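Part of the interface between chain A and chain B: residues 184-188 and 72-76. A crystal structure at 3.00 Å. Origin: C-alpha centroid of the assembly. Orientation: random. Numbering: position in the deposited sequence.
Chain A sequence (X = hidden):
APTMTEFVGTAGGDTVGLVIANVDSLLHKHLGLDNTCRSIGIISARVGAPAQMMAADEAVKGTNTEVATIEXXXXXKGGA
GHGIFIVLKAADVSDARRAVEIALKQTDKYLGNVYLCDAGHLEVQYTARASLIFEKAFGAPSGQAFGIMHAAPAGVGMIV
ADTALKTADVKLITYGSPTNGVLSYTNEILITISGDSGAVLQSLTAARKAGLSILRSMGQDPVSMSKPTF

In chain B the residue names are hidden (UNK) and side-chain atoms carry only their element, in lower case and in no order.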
# COMPACT_ATOMS: atom_id res chain seq x y z
N SER A 184 5.38 -4.44 3.77
CA SER A 184 4.41 -4.17 2.73
C SER A 184 4.32 -2.70 2.36
O SER A 184 3.22 -2.13 2.35
CB SER A 184 3.04 -4.67 3.16
OG SER A 184 3.09 -6.06 3.39
N TYR A 185 5.45 -2.08 2.03
CA TYR A 185 5.50 -0.66 1.66
C TYR A 185 4.98 0.27 2.74
O TYR A 185 4.26 1.24 2.46
CB TYR A 185 4.70 -0.39 0.39
CG TYR A 185 5.08 -1.18 -0.83
CD1 TYR A 185 6.38 -1.62 -1.02
CD2 TYR A 185 4.14 -1.43 -1.82
CE1 TYR A 185 6.73 -2.34 -2.15
CE2 TYR A 185 4.48 -2.14 -2.96
CZ TYR A 185 5.77 -2.59 -3.11
OH TYR A 185 6.10 -3.29 -4.23
N THR A 186 5.33 -0.02 3.99
CA THR A 186 4.94 0.83 5.11
C THR A 186 6.00 1.91 5.26
O THR A 186 7.11 1.77 4.75
CB THR A 186 4.78 -0.01 6.39
OG1 THR A 186 5.98 -0.75 6.65
CG2 THR A 186 3.64 -1.00 6.22
N ASN A 187 5.68 3.00 5.93
CA ASN A 187 6.70 4.02 6.14
C ASN A 187 7.45 3.75 7.44
O ASN A 187 7.47 4.58 8.35
CB ASN A 187 6.10 5.42 6.11
CG ASN A 187 7.13 6.48 5.76
OD1 ASN A 187 8.30 6.37 6.12
ND2 ASN A 187 6.68 7.53 5.08
N GLU A 188 8.09 2.58 7.52
CA GLU A 188 8.76 2.14 8.73
C GLU A 188 10.14 1.57 8.45
O GLU A 188 10.40 1.07 7.36
CB GLU A 188 7.95 1.03 9.41
CG GLU A 188 6.52 1.37 9.80
CD GLU A 188 5.70 0.11 10.02
OE1 GLU A 188 5.90 -0.87 9.27
OE2 GLU A 188 4.85 0.09 10.94
N UNK B 72 10.44 4.16 -1.48
CA UNK B 72 9.13 4.81 -1.51
C UNK B 72 8.00 3.93 -0.96
O UNK B 72 7.49 3.10 -1.70
c UNK B 72 9.30 6.30 -3.81
c UNK B 72 8.77 5.13 -2.96
c UNK B 72 10.57 6.92 -3.29
c UNK B 72 9.49 5.84 -5.25
N UNK B 73 7.58 4.12 0.32
CA UNK B 73 6.18 3.69 0.69
C UNK B 73 5.43 4.70 -0.15
O UNK B 73 6.14 5.45 -0.80
c UNK B 73 7.27 5.00 2.46
c UNK B 73 8.32 4.76 1.43
c UNK B 73 6.10 4.04 2.18
N UNK B 74 4.11 4.87 -0.26
CA UNK B 74 2.88 4.17 0.12
C UNK B 74 2.37 4.63 1.42
O UNK B 74 2.12 3.87 2.35
c UNK B 74 0.66 3.54 -1.64
n UNK B 74 -0.74 5.97 -1.06
c UNK B 74 -1.42 4.92 -1.51
c UNK B 74 1.14 2.50 -0.57
n UNK B 74 -0.79 3.77 -1.78
c UNK B 74 2.68 2.70 -0.19
n UNK B 74 -2.73 5.04 -1.66
N UNK B 75 2.20 5.95 1.43
CA UNK B 75 1.84 6.69 2.59
C UNK B 75 0.88 7.76 2.10
O UNK B 75 -0.05 7.45 1.34
o UNK B 75 1.81 7.77 5.12
c UNK B 75 2.96 7.55 4.65
c UNK B 75 3.10 7.29 3.18
o UNK B 75 3.98 7.52 5.35
N UNK B 76 1.08 8.98 2.58
CA UNK B 76 0.68 10.19 1.88
C UNK B 76 -0.75 10.70 1.99
O UNK B 76 -1.15 11.40 1.09
c UNK B 76 -0.26 9.51 -0.35
o UNK B 76 1.24 11.34 -0.20
c UNK B 76 0.95 10.06 0.36

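At position 72 of chain B the side chain consists of four carbons and no heteroatom, forked at the second carbon from the backbone. CA-to-CB points away from chain A, and the nearest approach of the side chain to the facing stretch is 7.4 Å, from CB to CD1 of Tyr A185. Four carbons with a fork one step beyond CB identify leucine. The side chain of Leu B72 makes no contact with the facing stretch.

Position 73 carries three carbons, one of which lies within bonding distance of its own backbone N, so that the side chain closes a five-membered ring. The ring faces chain A. Its CB lies 3.4 Å from O of Tyr A185 and 3.6 Å from O of Thr A186, while the next ring carbon approaches CG of Asn A187 to 3.6 Å. A three-carbon ring closed onto the backbone nitrogen can only be proline. Pro B73, with a C-gamma endo pucker, touches three consecutive residues of chain A, and its CA is 4.5 Å from CA of Tyr A185, the closest pair of CA atoms. These are packing contacts, since the ring offers no polar hydrogen.

Position 74 follows a cis peptide bond. Its side chain has three carbons in a row, then a nitrogen, then a carbon bearing two further nitrogens. CA-to-CB points toward chain A, and CB of position 74 packs 3.7 Å from CB of Tyr A185. O of position 74 also lies 3.4 Å from O of Tyr A185; both are acceptors, and no hydrogen bond joins them. The guanidinium group identifies arginine. The end of Arg B74 leads away, and its nitrogens are hydrogen-bonded elsewhere in the structure. Tyr A185 behaves alike, directing CB toward chain B while its ring leads away, so the two long side chains meet near their roots.

Position 75 has two side-chain carbons, the second carrying two oxygens. One of these oxygens lies 2.7 Å from ND2 of Asn A187. A carboxylate attached directly to CB defines aspartate. The oxygen facing the amide is OD2 of Asp B75, and it accepts a hydrogen bond from ND2 of Asn A187 with an N-H...O angle of 147°.

Position 76 shows a single carbon bearing one oxygen and one carbon. CA-to-CB runs sideways to chain A, and its CB, the nearest side-chain atom, is 7.8 Å from ND2 of Asn A187, too far for contact. The branched pattern is that of threonine, Thr B76.

The contact joins two irregular segments and buries 262 Å² in all. Tyr A185 and Asn A187 contribute most of the chain A surface, and Pro B73 the largest share on chain B. Asn A187 serves twice, packing against the proline ring and donating the one hydrogen bond between the stretches, to Asp B75. Within the chain A loop, OG1 of Thr A186 donates to OE1 of Glu A188 at 2.6 Å. Close packing around Pro B73 is thus combined with a single polar tie.

Chain B, residues 72-76: LPRDT
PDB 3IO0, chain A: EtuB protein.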